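AxyAgu115A (Amphibacillus xylanus NBRC 15112, PDB 6NPS) is a family GH115 alpha-glucuronidase, probably hydrolysing the glucuronic acid side groups of arabinoglucuronoxylan. Local coordinates at residues L814-L820 / I830-P834. The protein carries 3 engineered substitutions. Sequence-based numbering, arbitrary orientation.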
# COMPACT_ATOMS: atom_id res chain seq x y z
N LEU A 814 -48.79 22.97 1.45
CA LEU A 814 -48.45 21.79 2.22
C LEU A 814 -46.96 21.78 2.54
O LEU A 814 -46.15 22.28 1.76
CB LEU A 814 -48.81 20.48 1.48
CG LEU A 814 -50.29 20.32 1.11
CD1 LEU A 814 -50.45 19.19 0.09
CD2 LEU A 814 -51.15 20.07 2.35
N ASN A 815 -46.62 21.21 3.69
CA ASN A 815 -45.24 20.89 4.04
C ASN A 815 -45.05 19.40 3.83
O ASN A 815 -45.74 18.58 4.45
CB ASN A 815 -44.90 21.29 5.47
CG ASN A 815 -45.43 22.68 5.84
OD1 ASN A 815 -45.06 23.68 5.24
ND2 ASN A 815 -46.33 22.71 6.82
N ARG A 816 -44.10 19.03 2.98
CA ARG A 816 -44.01 17.65 2.56
C ARG A 816 -42.59 17.34 2.12
O ARG A 816 -41.87 18.22 1.65
CB ARG A 816 -44.98 17.37 1.40
CG ARG A 816 -44.55 18.01 0.07
CD ARG A 816 -44.78 19.56 0.05
NE ARG A 816 -44.35 20.13 -1.22
CZ ARG A 816 -44.23 21.42 -1.48
NH1 ARG A 816 -44.48 22.32 -0.54
NH2 ARG A 816 -43.82 21.82 -2.68
N PHE A 817 -42.21 16.07 2.24
CA PHE A 817 -41.02 15.60 1.55
C PHE A 817 -41.26 15.50 0.05
O PHE A 817 -42.31 15.03 -0.40
CB PHE A 817 -40.56 14.25 2.09
CG PHE A 817 -39.75 14.36 3.35
CD1 PHE A 817 -38.41 14.62 3.29
CD2 PHE A 817 -40.37 14.23 4.60
CE1 PHE A 817 -37.64 14.76 4.46
CE2 PHE A 817 -39.65 14.32 5.74
CZ PHE A 817 -38.27 14.59 5.69
N GLU A 818 -40.30 15.95 -0.73
CA GLU A 818 -40.33 15.83 -2.17
C GLU A 818 -39.15 14.99 -2.64
O GLU A 818 -38.05 15.09 -2.07
CB GLU A 818 -40.24 17.21 -2.84
CG GLU A 818 -41.42 18.12 -2.57
CD GLU A 818 -42.53 17.95 -3.60
OE1 GLU A 818 -42.42 17.04 -4.45
OE2 GLU A 818 -43.51 18.72 -3.54
N VAL A 819 -39.34 14.23 -3.72
CA VAL A 819 -38.23 13.49 -4.33
C VAL A 819 -37.57 14.41 -5.34
O VAL A 819 -38.24 14.92 -6.24
CB VAL A 819 -38.70 12.19 -5.01
CG1 VAL A 819 -37.48 11.45 -5.67
CG2 VAL A 819 -39.45 11.27 -4.00
N LEU A 820 -36.26 14.62 -5.18
CA LEU A 820 -35.44 15.34 -6.14
C LEU A 820 -34.84 14.31 -7.09
O LEU A 820 -33.90 13.60 -6.73
CB LEU A 820 -34.35 16.14 -5.42
CG LEU A 820 -34.85 17.24 -4.47
CD1 LEU A 820 -33.69 17.93 -3.68
CD2 LEU A 820 -35.56 18.28 -5.29
N ILE A 830 -34.43 12.90 -0.92
CA ILE A 830 -35.69 13.50 -0.48
C ILE A 830 -35.34 14.70 0.38
O ILE A 830 -34.31 14.71 1.07
CB ILE A 830 -36.60 12.51 0.27
CG1 ILE A 830 -35.93 12.02 1.57
CG2 ILE A 830 -37.00 11.32 -0.62
CD1 ILE A 830 -36.89 11.21 2.43
N LYS A 831 -36.18 15.72 0.32
CA LYS A 831 -35.94 16.97 1.03
C LYS A 831 -37.30 17.58 1.36
O LYS A 831 -38.23 17.48 0.55
CB LYS A 831 -35.07 17.92 0.20
CG LYS A 831 -34.78 19.23 0.91
CD LYS A 831 -33.98 20.19 0.03
CE LYS A 831 -33.72 21.48 0.77
NZ LYS A 831 -32.94 22.46 -0.03
N ALA A 832 -37.43 18.19 2.53
CA ALA A 832 -38.70 18.79 2.90
C ALA A 832 -38.88 20.16 2.25
O ALA A 832 -37.95 20.96 2.18
CB ALA A 832 -38.81 18.94 4.42
N PHE A 833 -40.10 20.43 1.77
CA PHE A 833 -40.46 21.75 1.25
C PHE A 833 -41.71 22.24 1.97
O PHE A 833 -42.64 21.45 2.19
CB PHE A 833 -40.74 21.72 -0.27
CG PHE A 833 -39.52 21.53 -1.10
CD1 PHE A 833 -38.91 22.61 -1.74
CD2 PHE A 833 -38.97 20.26 -1.26
CE1 PHE A 833 -37.75 22.42 -2.50
CE2 PHE A 833 -37.83 20.07 -2.02
CZ PHE A 833 -37.22 21.14 -2.64
N PRO A 834 -41.81 23.54 2.28
CA PRO A 834 -40.86 24.64 2.02
C PRO A 834 -39.51 24.46 2.76
O PRO A 834 -39.48 23.82 3.81
CB PRO A 834 -41.60 25.90 2.56
CG PRO A 834 -43.02 25.53 2.53
CD PRO A 834 -43.08 24.05 2.85
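Arg816 and Glu818 pair antiparallel with Phe833 and Lys831, each couple closed by two backbone hydrogen bonds, the shortest from Phe833 N to Arg816 O at 2.8 Å, the longest from Lys831 N to Glu818 O at 3.1 Å. On the face carrying Arg816, Glu818 and Phe833, the guanidinium lies over the start of the phenylalanine side chain: Phe833 CB sits 3.7 Å from Arg816 CZ, centred above the guanidinium plane. Arg816 gets there with CG wedged between its backbone N and carbonyl carbon (chi1 71°). Its NE, at 2.8 Å, and NH2 both donate to Glu818 OE2 in a side-on salt bridge, the oxygen lying in the guanidinium plane, while NH1 hydrogen-bonds back to Leu814 O. An alanine in place of this arginine would probably leave the Glu818 carboxylate without its charge partner and freer to turn, and Phe833 CB without the guanidinium packed against it. The two strands form a beta hairpin in the C-terminal domain of this GH115 enzyme, packed against helix 428-440, where Trp432 meets Phe833 and Glu433 salt-bridges Lys831. Glu818 CG presses on Phe833 CD2 at 3.5 Å, its carboxylate nearly perpendicular to the ring. On the reverse face the Phe817 ring has Ala832 CB over one face, and its CD1 touches Ile830 CD1 at 3.8 Å. Beyond the last bridge, Asn815 OD1, hydrogen-bonded to Asn809 ND2, also packs closely on Pro834 CD; Asn815 ND2 bonds Thr807 OG1.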